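Long-range contacts in lipase-esterase related protein (Clostridium acetobutylicum, PDB 3E0X), which is of unconfirmed function but probably acts as a hydrolase of the alpha/beta hydrolase fold, and holds an ortho-xylene molecule in a pocket: residues Ile86-Tyr91 / Pro107-Val112; Asn17-Val22 / Tyr42-Leu47; Gly100-Lys105 / Ile187-Lys192; Val113-Gly118 / His227-Val232; Gly65-Val70 / Gly95-Gly100. All blocks are in the same frame, centred on the assembly; numbering follows the deposited sequence.

In the fold
Interactions 1 and 2 are buried pairings of parallel strands in one central sheet, where 86-91 runs beside 18-22; backbone hydrogen bonds carry them, flanked by mostly apolar side chains and a few polar pairs such as Thr18 with Asn43. Interaction 5, also buried, has no hydrogen bond across it: two helices over that sheet meet by apolar packing, close at Gly100, which it shares with interaction 3. Interaction 3 follows helix 93-102 to its end and is only partly buried, with a salt bridge on its exposed edge. Interaction 4 continues strand 109-115 from interaction 1 toward the ligand pocket. There a water and a histidine, not strand pairing, link the two segments, and both interactions touch the ortho-xylene.

Interaction 1. Residues Ile86-Tyr91 / Pro107-Val112; sequences ITLIGY and PNVRKV. With OXE (ortho-xylene), chain C.
Strands 86-91 and 109-112 run parallel, their axes 4.7 Å apart at the closest point and inclined by 34°. Ile86 N donates to Asn108 O nearly along its C=O axis, and Arg110 N returns an almost straight 2.8 Å bond to Ile86 O. A beta bulge then shifts the register by one residue, so that Leu88 N reaches Lys111 O at 3.0 Å. On one face Leu88, its CG beside the backbone N, lays CD1 against both Val109 CG1 and Val112 CG2, 3.8 Å from each. On the other face Thr87 CG2 touches Lys111 CB; the lysine chain extends and bends at its last torsion, so that one water joins NZ to Thr87 OG1. Further along, Tyr91 CE2 lies 3.3 Å from the ortho-xylene methyl C2'. The pair closes a beta-alpha-beta unit: helix 93-102 covers Leu88 and Val112, Ile74 of helix 63-76 packs on Ile86, Leu88 and Val109, and strand 18-22 flanks 86-91.

Interaction 2. Residues Asn17-Val22 / Tyr42-Leu47; sequences NTLLFV and YNCILL
Two neighbouring parallel strands of the alpha/beta hydrolase sheet, 18-22 and 43-47, pair in unbroken register from Thr18 beside Asn43 to Phe21 beside Leu46. Asn43 N, Leu19 N, Ile45 N, Phe21 N and Leu47 N donate in turn to Asn17 O, Asn43 O, Leu19 O, Ile45 O and Phe21 O, in bonds that are all close to straight.

The tight part lies around Phe21. Leu46 runs alongside it and sets CD2 over one ring face in a CH-pi contact, 4.0 Å from the centroid, while Cys44 SG comes to the ring edge and Ile45 O lies at the edge in plane. Phe32 adds an edge-to-face contact with Phe21. On the opposite face of the sheet, Leu20 CD1 rests 3.6 Å from Ile45 CG2 and Ile45 CD1 meets Thr18 CG2; Phe73 and Ile74 of helix 63-76 pack on Leu20.

The entry to the pair is looser. Asn17 and Tyr42 are partly exposed, and their side chains approach no closer than 4.2 Å, between Asn17 CB and Tyr42 CD1. Leu19 CD1 packs more closely on Tyr42. Buried just beyond, Asn43 has CG anti to its backbone N (chi1 177°), and its amide is held at both ends: OD1 accepts a hydrogen bond from His9 NE2, and ND2 donates to Thr18 OG1 at 3.0 Å, with the hydroxyl oxygen 13° out of the amide plane.

Interaction 3. Residues Gly100-Lys105 / Ile187-Lys192; sequences GVALKK and IDIPVK
In this alpha/beta hydrolase fold, helix 93-102 packs on the sheet, and its C-terminal end meets the loop that leads into strand 191-196. Ala102 points its CB at that loop, where Ile187 CG2 and Ile189 CD1 each lie 4.1 Å from it. Ile189 has CG1 in the crowded position between backbone N and carbonyl carbon (chi1 55°), and its side chain also packs on Val109 and Val112 of the adjoining strand. Leu103 crosses Ile187 at about a right angle, with CD2 3.6 Å from Ile187 CG1.

Polar links complete it. A water donates to Ala102 O and accepts from Asp188 N, tying helix to loop. Lys105 leaves helical geometry with a positive phi (60°), closing a type I turn from Ala102. Bends at chi2 and chi4 bring its NZ to Asp188 OD2, a 2.8 Å salt bridge on the exposed edge, met from above the carboxylate plane. Lys104 turns elsewhere, to Asp68 of helix 63-76. Ala102, Leu103, Ile187 and Ile189 make the apolar part, Lys105 and Asp188 the exposed one. Thus the helix of the beta-alpha-beta unit 86-91, 93-102, 109-115 abuts the loop into strand 191-196, the neighbour of 109-115 in the alpha/beta hydrolase sheet.

Interaction 4. Residues Val113-Gly118 / His227-Val232; sequences VSLSGG and HFLLVV. With OXE (ortho-xylene), chain C.
The chain leading out of strand 109-115 brings Ser116 CA within 6.5 Å of the CA of His227, just before the short helix 229-232. Leu115, its CG anti to the backbone N, lays CD2 3.8 Å from Leu230 CB. Ser116 CB lies 3.8 Å from His227 ND1, and Ser116 O sits near the plane of the imidazole at its edge, 3.4 Å from CE1. One water links the Ser116 side chain to the other backbone: it donates to Ser116 OG and His227 O and accepts from Leu230 N. The imidazole is fixed at ND1 by a hydrogen bond with Glu199, while NE2 faces the ortho-xylene, 3.0 Å from its methyl C1'. His227 also touches Ser92, the central residue of a GxSxG sequence that fits a nucleophile elbow. Ser92, His227 and Glu199 are thus consistent with a hydrolase catalytic triad, in which the carboxylate would probably raise the basicity of the histidine at its xylene-facing nitrogen.

Interaction 5. Residues Gly65-Val70 / Gly95-Gly100; sequences GYIDNV and GAIVLG
Ile97 of helix 93-102 reaches across to helix 63-76 with CG1 anti to its carbonyl carbon and chi2 extended at 164°. From CB the chain divides. CG2 lies 4.0 Å from Val70 CG2, the two side chains crossing at about a right angle, and 4.2 Å from Ile67 CA. CG1 goes the other way, to 3.7 Å from Tyr66 CB, and the tip CD1 presses closer still, 3.4 Å from the same Tyr66 CB and 3.9 Å from Tyr66 CG. One isoleucine thus fits among Tyr66, Ile67 and Val70, one turn of the facing helix.

These are two of the helices that pack over the central sheet of the alpha/beta hydrolase fold. Their short segments come within 8.7 Å, axis to axis, and cross at -59°. The approach is tight where Ile67 meets Gly100: Ile67 CD1 sits 3.5 Å from Gly100 CA, so close that a CB on Gly100 would clash with it, while Ile67 CG2 lies against the Gly100 carbonyl. Ile67 CG1 also touches Ile97 O. No hydrogen bond passes between the segments. The polar end of Tyr66 leads away from the contact, and its OH is hydrogen-bonded to Asp171.

Interaction 1. Residues Ile86-Tyr91 / Pro107-Val112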
# COMPACT_ATOMS: atom_id res chain seq x y z
N ILE A 86 -12.59 10.61 2.16
CA ILE A 86 -11.68 9.47 2.30
C ILE A 86 -10.36 9.72 1.58
O ILE A 86 -10.34 10.07 0.39
CB ILE A 86 -12.32 8.15 1.79
CG1 ILE A 86 -13.62 7.87 2.54
CG2 ILE A 86 -11.38 6.98 1.99
CD1 ILE A 86 -14.45 6.74 1.92
N THR A 87 -9.25 9.53 2.32
CA THR A 87 -7.92 9.47 1.73
C THR A 87 -7.45 8.04 1.77
O THR A 87 -7.52 7.39 2.82
CB THR A 87 -6.91 10.36 2.50
OG1 THR A 87 -7.38 11.72 2.47
CG2 THR A 87 -5.51 10.29 1.89
N LEU A 88 -7.02 7.53 0.63
CA LEU A 88 -6.48 6.18 0.57
C LEU A 88 -4.98 6.24 0.77
O LEU A 88 -4.30 7.11 0.21
CB LEU A 88 -6.76 5.54 -0.80
CG LEU A 88 -8.21 5.54 -1.27
CD1 LEU A 88 -8.26 4.86 -2.66
CD2 LEU A 88 -9.11 4.84 -0.26
N ILE A 89 -4.47 5.32 1.59
CA ILE A 89 -3.05 5.20 1.88
C ILE A 89 -2.65 3.80 1.48
O ILE A 89 -3.06 2.85 2.15
CB ILE A 89 -2.81 5.35 3.43
CG1 ILE A 89 -3.40 6.67 3.97
CG2 ILE A 89 -1.34 5.19 3.76
CD1 ILE A 89 -2.70 7.91 3.50
N GLY A 90 -1.89 3.65 0.39
CA GLY A 90 -1.53 2.33 -0.08
C GLY A 90 -0.03 2.12 -0.03
O GLY A 90 0.73 2.95 -0.52
N TYR A 91 0.37 0.99 0.55
CA TYR A 91 1.79 0.66 0.67
C TYR A 91 2.18 -0.48 -0.26
O TYR A 91 1.46 -1.46 -0.32
CB TYR A 91 2.03 0.19 2.12
CG TYR A 91 3.33 -0.54 2.38
CD1 TYR A 91 4.57 0.04 2.07
CD2 TYR A 91 3.33 -1.81 2.94
CE1 TYR A 91 5.79 -0.62 2.33
CE2 TYR A 91 4.53 -2.51 3.18
CZ TYR A 91 5.76 -1.90 2.89
OH TYR A 91 6.94 -2.55 3.15
N PRO A 107 -17.27 8.56 -5.55
CA PRO A 107 -17.53 9.96 -5.19
C PRO A 107 -16.85 10.42 -3.91
O PRO A 107 -16.54 11.60 -3.80
CB PRO A 107 -19.08 10.02 -5.07
CG PRO A 107 -19.54 8.62 -4.98
CD PRO A 107 -18.52 7.80 -5.72
N ASN A 108 -16.61 9.51 -2.96
CA ASN A 108 -16.09 9.90 -1.64
C ASN A 108 -14.58 9.76 -1.46
O ASN A 108 -14.06 10.12 -0.40
CB ASN A 108 -16.85 9.19 -0.50
CG ASN A 108 -18.36 9.48 -0.53
OD1 ASN A 108 -18.81 10.59 -0.89
ND2 ASN A 108 -19.15 8.48 -0.15
N VAL A 109 -13.88 9.26 -2.48
CA VAL A 109 -12.44 9.14 -2.41
C VAL A 109 -11.87 10.46 -2.92
O VAL A 109 -12.06 10.81 -4.09
CB VAL A 109 -11.92 7.95 -3.23
CG1 VAL A 109 -10.39 7.99 -3.31
CG2 VAL A 109 -12.40 6.64 -2.60
N ARG A 110 -11.21 11.19 -2.02
CA ARG A 110 -10.82 12.57 -2.32
C ARG A 110 -9.32 12.76 -2.58
O ARG A 110 -8.92 13.71 -3.25
CB ARG A 110 -11.26 13.51 -1.20
CG ARG A 110 -12.77 13.48 -0.92
CD ARG A 110 -13.62 13.97 -2.10
NE ARG A 110 -13.30 15.36 -2.38
CZ ARG A 110 -13.02 15.86 -3.60
NH1 ARG A 110 -13.08 15.08 -4.68
NH2 ARG A 110 -12.68 17.13 -3.72
N LYS A 111 -8.49 11.87 -2.04
CA LYS A 111 -7.03 11.95 -2.23
C LYS A 111 -6.47 10.55 -2.11
O LYS A 111 -7.05 9.67 -1.46
CB LYS A 111 -6.36 12.80 -1.15
CG LYS A 111 -6.75 14.26 -1.17
CD LYS A 111 -5.89 15.04 -0.18
CE LYS A 111 -6.29 16.54 -0.18
NZ LYS A 111 -7.74 16.67 0.16
N VAL A 112 -5.28 10.36 -2.69
CA VAL A 112 -4.59 9.08 -2.56
C VAL A 112 -3.11 9.29 -2.26
O VAL A 112 -2.50 10.21 -2.78
CB VAL A 112 -4.76 8.24 -3.86
CG1 VAL A 112 -3.75 7.12 -3.96
CG2 VAL A 112 -6.21 7.77 -4.00
C1 OXE C . 6.98 -6.05 0.36
C2 OXE C . 6.13 -5.93 1.56
C3 OXE C . 6.58 -6.42 2.79
C4 OXE C . 7.86 -7.00 2.85
C5 OXE C . 8.66 -7.12 1.71
C6 OXE C . 8.24 -6.64 0.46
C1' OXE C . 6.47 -5.49 -0.95
C2' OXE C . 4.77 -5.31 1.45
O HOH W 1 -8.84 13.99 1.43

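Interaction 2. Residues Asn17-Val22 / Tyr42-Leu47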
# COMPACT_ATOMS: atom_id res chain seq x y z
N ASN A 17 -12.04 13.44 8.58
CA ASN A 17 -11.06 12.91 7.66
C ASN A 17 -10.85 11.42 7.93
O ASN A 17 -10.43 11.00 9.02
CB ASN A 17 -9.79 13.75 7.76
CG ASN A 17 -10.10 15.25 7.91
OD1 ASN A 17 -10.86 15.83 7.12
ND2 ASN A 17 -9.55 15.87 8.95
N THR A 18 -11.18 10.63 6.92
CA THR A 18 -11.10 9.18 7.00
C THR A 18 -9.90 8.72 6.20
O THR A 18 -9.76 9.11 5.04
CB THR A 18 -12.41 8.54 6.44
OG1 THR A 18 -13.51 8.89 7.29
CG2 THR A 18 -12.30 7.05 6.35
N LEU A 19 -9.06 7.89 6.82
CA LEU A 19 -7.91 7.35 6.13
C LEU A 19 -8.12 5.87 6.01
O LEU A 19 -8.30 5.16 7.03
CB LEU A 19 -6.64 7.62 6.93
CG LEU A 19 -6.29 9.05 7.35
CD1 LEU A 19 -4.91 9.14 8.05
CD2 LEU A 19 -6.35 10.01 6.20
N LEU A 20 -8.11 5.38 4.78
CA LEU A 20 -8.28 3.95 4.54
C LEU A 20 -6.92 3.41 4.07
O LEU A 20 -6.41 3.82 3.02
CB LEU A 20 -9.37 3.72 3.47
CG LEU A 20 -9.64 2.27 3.10
CD1 LEU A 20 -10.09 1.44 4.26
CD2 LEU A 20 -10.67 2.17 1.99
N PHE A 21 -6.33 2.52 4.88
CA PHE A 21 -4.99 1.99 4.65
C PHE A 21 -5.07 0.66 3.95
O PHE A 21 -5.77 -0.26 4.42
CB PHE A 21 -4.27 1.77 5.99
CG PHE A 21 -4.05 3.04 6.80
CD1 PHE A 21 -2.77 3.61 6.91
CD2 PHE A 21 -5.09 3.65 7.52
CE1 PHE A 21 -2.55 4.77 7.69
CE2 PHE A 21 -4.87 4.78 8.30
CZ PHE A 21 -3.62 5.34 8.39
N VAL A 22 -4.27 0.52 2.89
CA VAL A 22 -4.22 -0.70 2.11
C VAL A 22 -2.77 -1.19 2.08
O VAL A 22 -1.88 -0.52 1.53
CB VAL A 22 -4.68 -0.45 0.67
CG1 VAL A 22 -4.59 -1.73 -0.13
CG2 VAL A 22 -6.10 0.10 0.64
N TYR A 42 -7.14 11.18 13.16
CA TYR A 42 -7.97 10.86 12.01
C TYR A 42 -8.76 9.57 12.20
O TYR A 42 -8.48 8.79 13.10
CB TYR A 42 -7.09 10.73 10.78
CG TYR A 42 -6.15 11.89 10.60
CD1 TYR A 42 -6.64 13.20 10.51
CD2 TYR A 42 -4.78 11.70 10.53
CE1 TYR A 42 -5.77 14.28 10.34
CE2 TYR A 42 -3.91 12.76 10.36
CZ TYR A 42 -4.41 14.05 10.27
OH TYR A 42 -3.50 15.07 10.09
N ASN A 43 -9.78 9.38 11.37
CA ASN A 43 -10.63 8.21 11.45
C ASN A 43 -9.94 7.13 10.62
O ASN A 43 -10.00 7.18 9.39
CB ASN A 43 -12.02 8.55 10.91
CG ASN A 43 -12.94 7.36 10.88
OD1 ASN A 43 -12.89 6.51 11.77
ND2 ASN A 43 -13.78 7.28 9.85
N CYS A 44 -9.26 6.19 11.28
CA CYS A 44 -8.37 5.26 10.58
C CYS A 44 -9.02 3.89 10.40
O CYS A 44 -9.45 3.24 11.38
CB CYS A 44 -7.06 5.09 11.35
SG CYS A 44 -6.06 6.59 11.51
N ILE A 45 -9.04 3.44 9.15
CA ILE A 45 -9.62 2.14 8.80
C ILE A 45 -8.51 1.37 8.10
O ILE A 45 -7.99 1.82 7.09
CB ILE A 45 -10.86 2.30 7.86
CG1 ILE A 45 -11.94 3.18 8.53
CG2 ILE A 45 -11.45 0.96 7.53
CD1 ILE A 45 -13.05 3.69 7.55
N LEU A 46 -8.13 0.23 8.67
CA LEU A 46 -7.02 -0.56 8.10
C LEU A 46 -7.60 -1.86 7.60
O LEU A 46 -8.16 -2.61 8.37
CB LEU A 46 -5.91 -0.78 9.14
CG LEU A 46 -5.41 0.60 9.62
CD1 LEU A 46 -6.03 0.96 10.95
CD2 LEU A 46 -3.89 0.73 9.64
N LEU A 47 -7.48 -2.11 6.29
CA LEU A 47 -8.09 -3.23 5.59
C LEU A 47 -7.17 -4.44 5.51
O LEU A 47 -5.97 -4.25 5.27
CB LEU A 47 -8.35 -2.75 4.15
CG LEU A 47 -9.52 -3.25 3.33
CD1 LEU A 47 -10.79 -3.24 4.17
CD2 LEU A 47 -9.69 -2.42 2.05
O HOH W 2 -4.03 -2.43 5.31

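Interaction 3. Residues Gly100-Lys105 / Ile187-Lys192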
# COMPACT_ATOMS: atom_id res chain seq x y z
N GLY A 100 -5.30 2.47 -8.70
CA GLY A 100 -6.37 1.85 -9.47
C GLY A 100 -7.76 2.24 -8.95
O GLY A 100 -8.70 2.45 -9.72
N VAL A 101 -7.89 2.34 -7.63
CA VAL A 101 -9.17 2.77 -7.03
C VAL A 101 -9.49 4.22 -7.39
O VAL A 101 -10.65 4.56 -7.68
CB VAL A 101 -9.21 2.54 -5.51
CG1 VAL A 101 -10.53 3.05 -4.93
CG2 VAL A 101 -9.08 1.04 -5.25
N ALA A 102 -8.46 5.07 -7.40
CA ALA A 102 -8.67 6.46 -7.81
C ALA A 102 -9.31 6.50 -9.20
O ALA A 102 -10.19 7.32 -9.47
CB ALA A 102 -7.34 7.21 -7.82
N LEU A 103 -8.89 5.58 -10.08
CA LEU A 103 -9.42 5.55 -11.47
C LEU A 103 -10.87 5.08 -11.55
O LEU A 103 -11.51 5.27 -12.59
CB LEU A 103 -8.52 4.66 -12.33
CG LEU A 103 -7.17 5.31 -12.59
CD1 LEU A 103 -6.13 4.30 -13.07
CD2 LEU A 103 -7.35 6.45 -13.63
N LYS A 104 -11.41 4.51 -10.47
CA LYS A 104 -12.82 4.14 -10.42
C LYS A 104 -13.72 5.35 -10.18
O LYS A 104 -14.95 5.24 -10.32
CB LYS A 104 -13.08 3.10 -9.32
CG LYS A 104 -12.37 1.74 -9.51
CD LYS A 104 -13.02 0.91 -10.58
CE LYS A 104 -12.47 -0.51 -10.59
NZ LYS A 104 -13.43 -1.46 -11.21
N LYS A 105 -13.12 6.47 -9.76
CA LYS A 105 -13.85 7.75 -9.61
C LYS A 105 -15.00 7.61 -8.60
O LYS A 105 -16.14 8.07 -8.84
CB LYS A 105 -14.41 8.24 -10.96
CG LYS A 105 -13.43 8.24 -12.13
CD LYS A 105 -12.17 8.96 -11.78
CE LYS A 105 -11.29 9.20 -13.03
NZ LYS A 105 -11.95 10.10 -14.01
N ILE A 187 -6.39 10.35 -13.55
CA ILE A 187 -6.77 10.54 -12.15
C ILE A 187 -7.07 12.02 -11.92
O ILE A 187 -6.20 12.88 -12.16
CB ILE A 187 -5.66 10.05 -11.20
CG1 ILE A 187 -5.56 8.51 -11.28
CG2 ILE A 187 -5.97 10.51 -9.77
CD1 ILE A 187 -4.36 7.89 -10.54
N ASP A 188 -8.27 12.29 -11.40
CA ASP A 188 -8.80 13.66 -11.22
C ASP A 188 -8.44 14.30 -9.87
O ASP A 188 -8.53 15.51 -9.69
CB ASP A 188 -10.35 13.66 -11.31
CG ASP A 188 -10.89 13.23 -12.67
OD1 ASP A 188 -10.34 13.63 -13.72
OD2 ASP A 188 -11.93 12.53 -12.67
N ILE A 189 -8.11 13.46 -8.89
CA ILE A 189 -7.89 13.89 -7.50
C ILE A 189 -6.41 13.99 -7.20
O ILE A 189 -5.58 13.48 -7.97
CB ILE A 189 -8.57 12.91 -6.51
CG1 ILE A 189 -8.08 11.47 -6.76
CG2 ILE A 189 -10.13 13.03 -6.61
CD1 ILE A 189 -8.63 10.49 -5.72
N PRO A 190 -6.05 14.67 -6.08
CA PRO A 190 -4.62 14.78 -5.71
C PRO A 190 -4.00 13.44 -5.30
O PRO A 190 -4.63 12.60 -4.63
CB PRO A 190 -4.62 15.77 -4.54
CG PRO A 190 -6.01 16.49 -4.62
CD PRO A 190 -6.94 15.43 -5.18
N VAL A 191 -2.77 13.23 -5.74
CA VAL A 191 -2.02 12.01 -5.43
C VAL A 191 -0.67 12.41 -4.88
O VAL A 191 -0.02 13.29 -5.45
CB VAL A 191 -1.78 11.18 -6.72
CG1 VAL A 191 -0.85 9.99 -6.45
CG2 VAL A 191 -3.10 10.65 -7.27
N LYS A 192 -0.26 11.79 -3.78
CA LYS A 192 1.10 12.02 -3.27
C LYS A 192 1.85 10.71 -3.22
O LYS A 192 1.30 9.71 -2.75
CB LYS A 192 1.12 12.64 -1.85
CG LYS A 192 2.50 12.87 -1.29
CD LYS A 192 2.47 13.80 -0.10
CE LYS A 192 3.88 14.12 0.33
NZ LYS A 192 3.90 15.10 1.46
O HOH W 3 -9.74 10.16 -9.98

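Interaction 4. Residues Val113-Gly118 / His227-Val232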
# COMPACT_ATOMS: atom_id res chain seq x y z
N VAL A 113 -2.56 8.42 -1.40
CA VAL A 113 -1.13 8.39 -1.15
C VAL A 113 -0.58 7.02 -1.52
O VAL A 113 -1.11 5.98 -1.08
CB VAL A 113 -0.85 8.62 0.34
CG1 VAL A 113 0.64 8.50 0.63
CG2 VAL A 113 -1.37 9.99 0.78
N SER A 114 0.48 7.03 -2.32
CA SER A 114 1.20 5.80 -2.65
C SER A 114 2.51 5.81 -1.89
O SER A 114 3.39 6.64 -2.18
CB SER A 114 1.46 5.70 -4.16
OG SER A 114 2.30 4.58 -4.47
N LEU A 115 2.62 4.92 -0.91
CA LEU A 115 3.77 4.86 -0.02
C LEU A 115 4.63 3.67 -0.44
O LEU A 115 4.17 2.52 -0.38
CB LEU A 115 3.23 4.65 1.40
CG LEU A 115 4.18 4.41 2.57
CD1 LEU A 115 5.18 5.53 2.63
CD2 LEU A 115 3.34 4.30 3.85
N SER A 116 5.86 3.94 -0.88
CA SER A 116 6.75 2.87 -1.33
C SER A 116 6.02 1.95 -2.32
O SER A 116 5.97 0.72 -2.14
CB SER A 116 7.31 2.08 -0.14
OG SER A 116 7.78 2.95 0.88
N GLY A 117 5.44 2.58 -3.34
CA GLY A 117 4.64 1.90 -4.35
C GLY A 117 5.05 2.21 -5.77
O GLY A 117 6.23 2.43 -6.11
N GLY A 118 4.05 2.20 -6.63
CA GLY A 118 4.28 2.37 -8.05
C GLY A 118 3.02 2.02 -8.83
O GLY A 118 2.08 1.43 -8.27
N HIS A 227 12.52 -0.29 2.09
CA HIS A 227 11.10 -0.64 1.93
C HIS A 227 10.34 -0.63 3.26
O HIS A 227 9.09 -0.68 3.28
CB HIS A 227 10.96 -1.97 1.19
CG HIS A 227 9.65 -2.16 0.52
ND1 HIS A 227 9.15 -1.27 -0.41
CD2 HIS A 227 8.74 -3.16 0.61
CE1 HIS A 227 7.97 -1.70 -0.83
NE2 HIS A 227 7.70 -2.85 -0.23
N PHE A 228 11.08 -0.57 4.37
CA PHE A 228 10.45 -0.46 5.69
C PHE A 228 10.44 0.98 6.20
O PHE A 228 10.31 1.21 7.40
CB PHE A 228 11.10 -1.43 6.70
CG PHE A 228 10.28 -2.67 6.97
CD1 PHE A 228 9.35 -3.16 6.05
CD2 PHE A 228 10.50 -3.38 8.15
CE1 PHE A 228 8.64 -4.34 6.32
CE2 PHE A 228 9.79 -4.54 8.44
CZ PHE A 228 8.86 -5.03 7.53
N LEU A 229 10.52 1.94 5.29
CA LEU A 229 10.36 3.36 5.64
C LEU A 229 9.16 3.57 6.56
O LEU A 229 9.25 4.32 7.52
CB LEU A 229 10.19 4.19 4.36
CG LEU A 229 9.95 5.69 4.52
CD1 LEU A 229 11.17 6.40 5.14
CD2 LEU A 229 9.59 6.31 3.15
N LEU A 230 8.04 2.91 6.26
CA LEU A 230 6.79 3.12 7.04
C LEU A 230 6.87 2.57 8.47
O LEU A 230 5.94 2.81 9.27
CB LEU A 230 5.56 2.49 6.32
CG LEU A 230 5.32 0.97 6.47
CD1 LEU A 230 3.96 0.61 5.88
CD2 LEU A 230 6.42 0.07 5.90
N VAL A 231 7.91 1.77 8.74
CA VAL A 231 8.12 1.19 10.07
C VAL A 231 9.22 1.95 10.80
O VAL A 231 9.03 2.39 11.95
CB VAL A 231 8.51 -0.31 9.95
CG1 VAL A 231 9.16 -0.81 11.23
CG2 VAL A 231 7.28 -1.12 9.61
N VAL A 232 10.36 2.15 10.15
CA VAL A 232 11.50 2.79 10.82
C VAL A 232 11.41 4.31 10.87
O VAL A 232 12.07 4.95 11.70
CB VAL A 232 12.86 2.36 10.21
CG1 VAL A 232 13.00 0.85 10.28
CG2 VAL A 232 13.01 2.84 8.78
C1 OXE C . 6.98 -6.05 0.36
C2 OXE C . 6.13 -5.93 1.56
C3 OXE C . 6.58 -6.42 2.79
C4 OXE C . 7.86 -7.00 2.85
C5 OXE C . 8.66 -7.12 1.71
C6 OXE C . 8.24 -6.64 0.46
C1' OXE C . 6.47 -5.49 -0.95
C2' OXE C . 4.77 -5.31 1.45
O HOH W 4 7.81 1.94 3.46

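Interaction 5. Residues Gly65-Val70 / Gly95-Gly100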
# COMPACT_ATOMS: atom_id res chain seq x y z
N GLY A 65 -7.95 -7.40 -9.46
CA GLY A 65 -8.81 -8.09 -8.50
C GLY A 65 -8.86 -7.35 -7.18
O GLY A 65 -9.96 -7.14 -6.63
N TYR A 66 -7.68 -6.98 -6.65
CA TYR A 66 -7.61 -6.21 -5.40
C TYR A 66 -8.32 -4.86 -5.53
O TYR A 66 -9.05 -4.45 -4.61
CB TYR A 66 -6.16 -6.03 -4.94
CG TYR A 66 -5.48 -7.29 -4.49
CD1 TYR A 66 -5.88 -7.95 -3.33
CD2 TYR A 66 -4.40 -7.79 -5.20
CE1 TYR A 66 -5.23 -9.10 -2.89
CE2 TYR A 66 -3.72 -8.95 -4.76
CZ TYR A 66 -4.15 -9.60 -3.62
OH TYR A 66 -3.48 -10.73 -3.19
N ILE A 67 -8.15 -4.18 -6.67
CA ILE A 67 -8.82 -2.89 -6.91
C ILE A 67 -10.34 -3.05 -6.81
O ILE A 67 -10.99 -2.28 -6.09
CB ILE A 67 -8.40 -2.30 -8.30
CG1 ILE A 67 -6.92 -1.87 -8.31
CG2 ILE A 67 -9.33 -1.18 -8.72
CD1 ILE A 67 -6.35 -1.69 -9.72
N ASP A 68 -10.88 -4.08 -7.46
CA ASP A 68 -12.32 -4.34 -7.39
C ASP A 68 -12.77 -4.64 -5.96
O ASP A 68 -13.82 -4.17 -5.51
CB ASP A 68 -12.70 -5.47 -8.34
CG ASP A 68 -12.60 -5.07 -9.80
OD1 ASP A 68 -12.45 -3.87 -10.09
OD2 ASP A 68 -12.67 -5.98 -10.67
N ASN A 69 -11.97 -5.41 -5.22
CA ASN A 69 -12.33 -5.71 -3.84
C ASN A 69 -12.37 -4.45 -2.98
O ASN A 69 -13.26 -4.30 -2.13
CB ASN A 69 -11.35 -6.69 -3.19
CG ASN A 69 -11.34 -8.09 -3.82
OD1 ASN A 69 -12.25 -8.53 -4.54
ND2 ASN A 69 -10.28 -8.79 -3.51
N VAL A 70 -11.36 -3.60 -3.14
CA VAL A 70 -11.25 -2.39 -2.32
C VAL A 70 -12.35 -1.40 -2.69
O VAL A 70 -12.94 -0.77 -1.81
CB VAL A 70 -9.84 -1.77 -2.37
CG1 VAL A 70 -9.82 -0.45 -1.64
CG2 VAL A 70 -8.84 -2.74 -1.74
N GLY A 95 0.02 0.53 -3.07
CA GLY A 95 0.20 1.78 -3.82
C GLY A 95 -0.45 1.67 -5.19
O GLY A 95 -1.21 2.55 -5.61
N ALA A 96 -0.15 0.58 -5.91
CA ALA A 96 -0.78 0.36 -7.20
C ALA A 96 -2.29 0.23 -7.02
O ALA A 96 -3.06 0.75 -7.82
CB ALA A 96 -0.19 -0.87 -7.88
N ILE A 97 -2.72 -0.47 -5.97
CA ILE A 97 -4.16 -0.69 -5.75
C ILE A 97 -4.89 0.65 -5.57
O ILE A 97 -5.96 0.87 -6.18
CB ILE A 97 -4.41 -1.64 -4.56
CG1 ILE A 97 -3.90 -3.04 -4.90
CG2 ILE A 97 -5.89 -1.67 -4.20
CD1 ILE A 97 -3.76 -3.93 -3.67
N VAL A 98 -4.32 1.54 -4.75
CA VAL A 98 -5.05 2.79 -4.47
C VAL A 98 -5.05 3.71 -5.69
O VAL A 98 -6.02 4.46 -5.89
CB VAL A 98 -4.63 3.51 -3.17
CG1 VAL A 98 -4.87 2.58 -1.98
CG2 VAL A 98 -3.14 3.95 -3.23
N LEU A 99 -4.00 3.65 -6.52
CA LEU A 99 -4.04 4.36 -7.79
C LEU A 99 -5.16 3.79 -8.68
O LEU A 99 -5.91 4.54 -9.34
CB LEU A 99 -2.68 4.26 -8.47
CG LEU A 99 -1.54 4.99 -7.74
CD1 LEU A 99 -0.18 4.57 -8.32
CD2 LEU A 99 -1.73 6.52 -7.82
N GLY A 100 -5.30 2.47 -8.70
CA GLY A 100 -6.37 1.85 -9.47
C GLY A 100 -7.76 2.24 -8.95
O GLY A 100 -8.70 2.45 -9.72